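Local coordinates for protein bacillaene synthase dehydratase PksH (Bacillus subtilis, PDB 3HP0) that dehydrates the (S)-3-hydroxy-3-methylglutaryl group tethered to PksL into a 3-methylglutaconyl moiety during synthesis of the antibiotic bacillaene, at residues A83-Q86 with E87-Y90; R153-R157 with Q158-Y162; V190-R193 with K194-R198. All blocks are in the same frame, centred on the assembly; numbering follows the deposited sequence.

Interaction 1: A83-Q86 with E87-Y90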
loop_
_atom_site.group_PDB
_atom_site.type_symbol
_atom_site.label_atom_id
_atom_site.label_comp_id
_atom_site.label_asym_id
_atom_site.label_seq_id
_atom_site.Cartn_x
_atom_site.Cartn_y
_atom_site.Cartn_z
ATOM N N ALA A 83 14.343 -10.569 -11.687
ATOM C CA ALA A 83 13.240 -9.683 -11.296
ATOM C C ALA A 83 13.382 -8.176 -11.550
ATOM O O ALA A 83 14.483 -7.655 -11.733
ATOM C CB ALA A 83 12.906 -9.925 -9.825
ATOM N N SER A 84 12.240 -7.487 -11.543
ATOM C CA SER A 84 12.167 -6.038 -11.762
ATOM C C SER A 84 12.135 -5.283 -10.421
ATOM O O SER A 84 11.409 -5.668 -9.503
ATOM C CB SER A 84 10.907 -5.693 -12.614
ATOM N N SER A 85 12.908 -4.202 -10.323
ATOM C CA SER A 85 12.985 -3.418 -9.089
ATOM C C SER A 85 11.656 -2.839 -8.623
ATOM O O SER A 85 10.789 -2.490 -9.424
ATOM C CB SER A 85 13.992 -2.269 -9.228
ATOM O OG SER A 85 13.414 -1.154 -9.885
ATOM N N GLN A 86 11.519 -2.742 -7.308
ATOM C CA GLN A 86 10.324 -2.198 -6.695
ATOM C C GLN A 86 10.660 -0.859 -6.059
ATOM O O GLN A 86 9.889 -0.333 -5.260
ATOM C CB GLN A 86 9.799 -3.154 -5.625
ATOM C CG GLN A 86 9.355 -4.501 -6.155
ATOM C CD GLN A 86 8.355 -4.383 -7.290
ATOM O OE1 GLN A 86 7.412 -3.590 -7.224
ATOM N NE2 GLN A 86 8.551 -5.182 -8.335
ATOM N N GLU A 87 11.818 -0.311 -6.406
ATOM C CA GLU A 87 12.227 0.969 -5.850
ATOM C C GLU A 87 11.168 2.038 -6.072
ATOM O O GLU A 87 10.865 2.807 -5.167
ATOM C CB GLU A 87 13.565 1.412 -6.445
ATOM C CG GLU A 87 13.936 2.864 -6.156
ATOM C CD GLU A 87 15.438 3.079 -6.065
ATOM O OE1 GLU A 87 16.190 2.270 -6.649
ATOM O OE2 GLU A 87 15.865 4.059 -5.415
ATOM N N PRO A 88 10.594 2.110 -7.284
ATOM C CA PRO A 88 9.566 3.129 -7.510
ATOM C C PRO A 88 8.390 2.968 -6.533
ATOM O O PRO A 88 7.915 3.943 -5.940
ATOM C CB PRO A 88 9.166 2.887 -8.964
ATOM C CG PRO A 88 10.451 2.438 -9.578
ATOM C CD PRO A 88 10.973 1.463 -8.551
ATOM N N LEU A 89 7.926 1.734 -6.369
ATOM C CA LEU A 89 6.823 1.453 -5.460
ATOM C C LEU A 89 7.202 1.824 -4.021
ATOM O O LEU A 89 6.425 2.463 -3.305
ATOM C CB LEU A 89 6.456 -0.034 -5.517
ATOM C CG LEU A 89 5.315 -0.469 -4.594
ATOM C CD1 LEU A 89 4.026 0.219 -5.027
ATOM C CD2 LEU A 89 5.144 -1.983 -4.637
ATOM N N TYR A 90 8.398 1.424 -3.605
ATOM C CA TYR A 90 8.854 1.708 -2.251
ATOM C C TYR A 90 8.932 3.206 -1.996
ATOM O O TYR A 90 8.473 3.684 -0.959
ATOM C CB TYR A 90 10.219 1.079 -2.002
ATOM C CG TYR A 90 10.551 0.882 -0.535
ATOM C CD1 TYR A 90 10.313 -0.348 0.093
ATOM C CD2 TYR A 90 11.123 1.912 0.221
ATOM C CE1 TYR A 90 10.647 -0.550 1.418
ATOM C CE2 TYR A 90 11.458 1.718 1.565
ATOM C CZ TYR A 90 11.224 0.484 2.153
ATOM O OH TYR A 90 11.605 0.258 3.456
#
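Gln86 and Leu89 lie side by side with their side chains pointing the same way, and the amide oxygen of one meets the aliphatic branch of the other. Gln86 OE1 sits 3.8 Å from Leu89 CD2 and also lies near Leu89 CB, a van der Waals contact along the flank of the leucine. With CG beside its own backbone N (chi1 -63°) and a second bend at chi2, the glutamine chain doubles back over the loop, and the amide is turned so that its two ends serve different partners. OE1 faces Leu89, while NE2 makes a weak hydrogen bond to Ser84 O at 3.1 Å, which ties the side chain weakly back to the loop before the helix. The same residue engages the first turn through its backbone: Tyr90 N donates to Gln86 O at 2.8 Å in a nearly straight bond (N-H...O 167°). Tyr90 CB rests 3.6 Å from Gln86 O, and from there the ring swings away from the loop to put its hydroxyl on Val221 O. On the loop side, Ser85 OG lies against the proline ring, 3.8 Å from Pro88 CD, in a contact that is not a hydrogen bond. Pro88 and Leu89 both also touch Ile36 of helix 34-48. Glu87, the first residue of the helix, directs its carboxylate away from the loop to a salt bridge with Lys225, and Gln86 packs on Leu229 and Asn232, so helix 220-235 meets the junction as well. Proline is well suited to Pro88's place, because a first-turn residue has no preceding helical carbonyl to which it must donate. The arrangement is a helix N-terminus with Gln86 at the N-cap position, where a loop of the crotonase fold turns into helix 87-98.

Interaction 2: R153-R157 with Q158-Y162; sequences RRIGR and QKAHY
Ile155 O and Lys159 N grip one water molecule between them: it donates to Ile155 O at 2.8 Å and accepts from Lys159 N at 2.7 Å, standing between a carbonyl and an amide four residues apart, the spacing of a direct helical bond. One residue on, the direct pattern resumes, though weakly: Ala160 N donates to Gly156 O at 3.4 Å. The next bond is sounder, with His161 N reaching Arg157 O at 3.0 Å. His161 CB lies close to that same oxygen, while the imidazole leads off away from the bend. The main apolar meeting is made by Ile155. Its CG1 is held between backbone N and carbonyl carbon (chi1 64°), a rotation that carries CD1 forward over the new helix, 3.6 Å from Lys159 CB and 4.1 Å from Ala160 CB. The lysine runs at a slant to the isoleucine; its CB and CG pass beside Ile155 O, CG at 3.5 Å, before bends at chi2 and chi4 take the ammonium end away to Trp178, with which it forms a cation-pi contact. Ala160, the buried residue of the group, also presses on Leu151 and Ile152 of the preceding helix, and Arg157 touches Ile152, so the two helices stay in contact beyond the turn itself. The chain turns at Gly156, whose backbone angles (phi 97°) would jam a side chain against the carbonyl oxygen of the residue before. A glycine with positive phi thus ends one helix and stands at the N-cap of the next, joining helices 148-155 and 157-166 of this crotonase-fold chain.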
loop_
_atom_site.group_PDB
_atom_site.type_symbol
_atom_site.label_atom_id
_atom_site.label_comp_id
_atom_site.label_asym_id
_atom_site.label_seq_id
_atom_site.Cartn_x
_atom_site.Cartn_y
_atom_site.Cartn_z
ATOM N N ARG A 153 6.115 -0.489 11.184
ATOM C CA ARG A 153 6.093 0.819 11.825
ATOM C C ARG A 153 4.719 1.060 12.481
ATOM O O ARG A 153 4.619 1.743 13.497
ATOM C CB ARG A 153 6.390 1.941 10.818
ATOM C CG ARG A 153 6.157 3.333 11.429
ATOM C CD ARG A 153 6.080 4.471 10.408
ATOM N NE ARG A 153 5.413 5.632 11.006
ATOM C CZ ARG A 153 4.096 5.720 11.214
ATOM N NH1 ARG A 153 3.290 4.722 10.858
ATOM N NH2 ARG A 153 3.587 6.790 11.813
ATOM N N ARG A 154 3.670 0.491 11.898
ATOM C CA ARG A 154 2.320 0.666 12.433
ATOM C C ARG A 154 1.901 -0.284 13.548
ATOM O O ARG A 154 1.316 0.147 14.537
ATOM C CB ARG A 154 1.277 0.556 11.310
ATOM C CG ARG A 154 0.835 1.879 10.730
ATOM C CD ARG A 154 -0.151 1.682 9.595
ATOM N NE ARG A 154 -0.623 2.963 9.093
ATOM C CZ ARG A 154 -1.662 3.633 9.589
ATOM N NH1 ARG A 154 -2.360 3.132 10.605
ATOM N NH2 ARG A 154 -1.975 4.831 9.096
ATOM N N ILE A 155 2.202 -1.573 13.403
ATOM C CA ILE A 155 1.747 -2.544 14.399
ATOM C C ILE A 155 2.797 -3.236 15.236
ATOM O O ILE A 155 2.466 -3.992 16.136
ATOM C CB ILE A 155 0.898 -3.634 13.736
ATOM C CG1 ILE A 155 1.751 -4.435 12.755
ATOM C CG2 ILE A 155 -0.265 -2.999 12.980
ATOM C CD1 ILE A 155 1.012 -5.611 12.157
ATOM N N GLY A 156 4.063 -2.988 14.940
ATOM C CA GLY A 156 5.114 -3.616 15.703
ATOM C C GLY A 156 5.622 -4.857 15.000
ATOM O O GLY A 156 4.981 -5.383 14.089
ATOM N N ARG A 157 6.787 -5.314 15.433
ATOM C CA ARG A 157 7.424 -6.485 14.871
ATOM C C ARG A 157 6.651 -7.781 15.125
ATOM O O ARG A 157 6.442 -8.565 14.209
ATOM C CB ARG A 157 8.838 -6.618 15.442
ATOM C CG ARG A 157 9.928 -6.428 14.419
ATOM C CD ARG A 157 10.688 -5.114 14.575
ATOM N NE ARG A 157 11.546 -4.911 13.406
ATOM C CZ ARG A 157 12.163 -3.778 13.095
ATOM N NH1 ARG A 157 12.046 -2.707 13.862
ATOM N NH2 ARG A 157 12.878 -3.715 11.984
ATOM N N GLN A 158 6.213 -8.000 16.359
ATOM C CA GLN A 158 5.509 -9.237 16.667
ATOM C C GLN A 158 4.197 -9.421 15.907
ATOM O O GLN A 158 3.914 -10.502 15.390
ATOM C CB GLN A 158 5.284 -9.351 18.179
ATOM C CG GLN A 158 4.749 -10.699 18.640
ATOM C CD GLN A 158 5.429 -11.879 17.949
ATOM O OE1 GLN A 158 6.635 -11.873 17.730
ATOM N NE2 GLN A 158 4.648 -12.902 17.616
ATOM N N LYS A 159 3.397 -8.371 15.817
ATOM C CA LYS A 159 2.139 -8.505 15.117
ATOM C C LYS A 159 2.351 -8.776 13.627
ATOM O O LYS A 159 1.656 -9.608 13.036
ATOM C CB LYS A 159 1.286 -7.253 15.337
ATOM C CG LYS A 159 0.908 -7.036 16.798
ATOM C CD LYS A 159 -0.118 -8.059 17.272
ATOM C CE LYS A 159 -0.330 -7.996 18.795
ATOM N NZ LYS A 159 -0.515 -6.592 19.313
ATOM N N ALA A 160 3.306 -8.088 13.011
ATOM C CA ALA A 160 3.560 -8.311 11.589
ATOM C C ALA A 160 4.074 -9.743 11.370
ATOM O O ALA A 160 3.721 -10.405 10.384
ATOM C CB ALA A 160 4.573 -7.302 11.069
ATOM N N HIS A 161 4.883 -10.211 12.320
ATOM C CA HIS A 161 5.484 -11.542 12.291
ATOM C C HIS A 161 4.428 -12.659 12.356
ATOM O O HIS A 161 4.422 -13.564 11.533
ATOM C CB HIS A 161 6.477 -11.651 13.457
ATOM C CG HIS A 161 7.388 -12.839 13.384
ATOM N ND1 HIS A 161 8.122 -13.151 12.257
ATOM C CD2 HIS A 161 7.733 -13.753 14.323
ATOM C CE1 HIS A 161 8.881 -14.204 12.508
ATOM N NE2 HIS A 161 8.664 -14.588 13.754
ATOM N N TYR A 162 3.532 -12.570 13.332
ATOM C CA TYR A 162 2.467 -13.545 13.525
ATOM C C TYR A 162 1.579 -13.604 12.281
ATOM O O TYR A 162 1.177 -14.676 11.827
ATOM C CB TYR A 162 1.641 -13.136 14.745
ATOM C CG TYR A 162 0.574 -14.125 15.168
ATOM C CD1 TYR A 162 0.907 -15.437 15.541
ATOM C CD2 TYR A 162 -0.763 -13.736 15.240
ATOM C CE1 TYR A 162 -0.074 -16.329 15.980
ATOM C CE2 TYR A 162 -1.744 -14.610 15.671
ATOM C CZ TYR A 162 -1.400 -15.903 16.042
ATOM O OH TYR A 162 -2.388 -16.751 16.481
HETATM O O HOH W 1 3.902 -6.074 17.241
#

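Interaction 3: V190-R193 with K194-R198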
loop_
_atom_site.group_PDB
_atom_site.type_symbol
_atom_site.label_atom_id
_atom_site.label_comp_id
_atom_site.label_asym_id
_atom_site.label_seq_id
_atom_site.Cartn_x
_atom_site.Cartn_y
_atom_site.Cartn_z
ATOM N N VAL A 190 -18.825 8.984 5.833
ATOM C CA VAL A 190 -19.207 9.924 6.855
ATOM C C VAL A 190 -17.989 10.055 7.753
ATOM O O VAL A 190 -17.618 11.143 8.176
ATOM C CB VAL A 190 -20.387 9.392 7.695
ATOM C CG1 VAL A 190 -20.656 10.351 8.854
ATOM C CG2 VAL A 190 -21.628 9.205 6.813
ATOM N N LEU A 191 -17.379 8.911 8.031
ATOM C CA LEU A 191 -16.196 8.837 8.874
ATOM C C LEU A 191 -15.053 9.603 8.205
ATOM O O LEU A 191 -14.296 10.323 8.864
ATOM C CB LEU A 191 -15.804 7.374 9.095
ATOM C CG LEU A 191 -14.616 7.157 10.029
ATOM C CD1 LEU A 191 -14.913 7.821 11.359
ATOM C CD2 LEU A 191 -14.342 5.662 10.201
ATOM N N LEU A 192 -14.940 9.457 6.889
ATOM C CA LEU A 192 -13.908 10.154 6.143
ATOM C C LEU A 192 -14.149 11.656 6.258
ATOM O O LEU A 192 -13.243 12.404 6.607
ATOM C CB LEU A 192 -13.924 9.712 4.671
ATOM C CG LEU A 192 -13.041 10.509 3.701
ATOM C CD1 LEU A 192 -11.608 10.575 4.214
ATOM C CD2 LEU A 192 -13.079 9.852 2.334
ATOM N N ARG A 193 -15.376 12.091 5.982
ATOM C CA ARG A 193 -15.713 13.505 6.069
ATOM C C ARG A 193 -15.433 14.116 7.436
ATOM O O ARG A 193 -15.049 15.281 7.518
ATOM C CB ARG A 193 -17.180 13.739 5.694
ATOM C CG ARG A 193 -17.449 13.743 4.192
ATOM C CD ARG A 193 -18.855 14.268 3.878
ATOM N NE ARG A 193 -19.901 13.360 4.339
ATOM C CZ ARG A 193 -20.262 12.245 3.708
ATOM N NH1 ARG A 193 -19.663 11.896 2.573
ATOM N NH2 ARG A 193 -21.215 11.470 4.220
ATOM N N LYS A 194 -15.618 13.355 8.510
ATOM C CA LYS A 194 -15.350 13.894 9.841
ATOM C C LYS A 194 -13.850 14.139 10.009
ATOM O O LYS A 194 -13.429 15.015 10.774
ATOM C CB LYS A 194 -15.841 12.935 10.923
ATOM C CG LYS A 194 -17.346 12.692 10.881
ATOM C CD LYS A 194 -17.814 11.868 12.080
ATOM C CE LYS A 194 -19.326 11.681 12.070
ATOM N NZ LYS A 194 -19.784 10.810 13.192
ATOM N N HIS A 195 -13.052 13.353 9.288
ATOM C CA HIS A 195 -11.606 13.488 9.326
ATOM C C HIS A 195 -11.185 14.681 8.466
ATOM O O HIS A 195 -10.419 15.535 8.916
ATOM C CB HIS A 195 -10.931 12.202 8.827
ATOM C CG HIS A 195 -10.846 11.123 9.864
ATOM N ND1 HIS A 195 -11.933 10.367 10.252
ATOM C CD2 HIS A 195 -9.812 10.714 10.637
ATOM C CE1 HIS A 195 -11.574 9.545 11.221
ATOM N NE2 HIS A 195 -10.292 9.735 11.475
ATOM N N LEU A 196 -11.698 14.747 7.240
ATOM C CA LEU A 196 -11.370 15.855 6.340
ATOM C C LEU A 196 -11.777 17.178 6.970
ATOM O O LEU A 196 -11.100 18.189 6.822
ATOM C CB LEU A 196 -12.082 15.689 4.997
ATOM C CG LEU A 196 -11.665 14.442 4.210
ATOM C CD1 LEU A 196 -12.395 14.410 2.871
ATOM C CD2 LEU A 196 -10.149 14.442 4.004
ATOM N N LEU A 197 -12.889 17.156 7.683
ATOM C CA LEU A 197 -13.391 18.342 8.349
ATOM C C LEU A 197 -12.338 18.844 9.342
ATOM O O LEU A 197 -12.019 20.028 9.366
ATOM C CB LEU A 197 -14.701 18.001 9.055
ATOM C CG LEU A 197 -15.807 19.051 9.157
ATOM C CD1 LEU A 197 -15.992 19.776 7.828
ATOM C CD2 LEU A 197 -17.099 18.346 9.567
ATOM N N ARG A 198 -11.786 17.945 10.152
ATOM C CA ARG A 198 -10.769 18.333 11.119
ATOM C C ARG A 198 -9.425 18.660 10.465
ATOM O O ARG A 198 -8.735 19.578 10.901
ATOM C CB ARG A 198 -10.548 17.230 12.164
ATOM C CG ARG A 198 -11.760 16.890 13.015
ATOM C CD ARG A 198 -11.383 16.779 14.488
ATOM N NE ARG A 198 -10.794 18.030 14.955
ATOM C CZ ARG A 198 -10.427 18.281 16.208
ATOM N NH1 ARG A 198 -10.587 17.362 17.147
ATOM N NH2 ARG A 198 -9.893 19.457 16.517
#
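In helix 190-199, side chains one turn apart meet, and a histidine side chain bonds back to a carbonyl of the preceding turn. His195 ND1 donates to Leu191 O at 2.7 Å in a straight bond (166°). The oxygen meets the ring at its edge, close to the ring plane, whereas the nitrogen stands above the plane of the carbonyl rather than on a lone pair. The first torsion (chi1 -81°) places the ring beside its own backbone N, where ND1 meets Leu191 O. That oxygen also receives two weak bonds, from the backbone N atoms of Lys194 and His195. Leu191 lies alongside the imidazole, its CD1 3.8 Å from His195 CE1. This alpha-helix follows the sheet strands of the crotonase fold in sequence; Leu191 touches Asp185 and His195 touches Ala183, both loop residues, which places that side of the helix against the protein. Another strip pairs Leu192 with Leu196, whose isobutyl groups meet at an angle, CD1 of Leu192 being 3.9 Å from CG of Leu196. The same pair is joined by a backbone bond from Leu196 N to Leu192 O, 2.9 Å. On the exposed flank the extended chain of Lys194 runs beside Val190: Lys194 CG packs on Val190 O at 3.1 Å, and Lys194 CE touches Val190 CG1 at 3.7 Å.

In the fold
The three contacts follow one another along the chain without touching, each local to a helix or its end. Interactions 1 and 2 have centres 23 Å apart and nearest atoms about 9 Å apart; they come within similar range of the active site. The side chain of Gln86 is about 10 Å from that of Asp68, Leu89 about 11 Å from Glu137, and Ala160 of interaction 2 also about 11 Å from Glu137. Tyr90 of interaction 1 meets Phe150, a residue of helix 148-155, which ends in interaction 2. Interaction 3 lies away from the catalytic residues, across the chain's centre from interaction 1, their centres 33 Å apart.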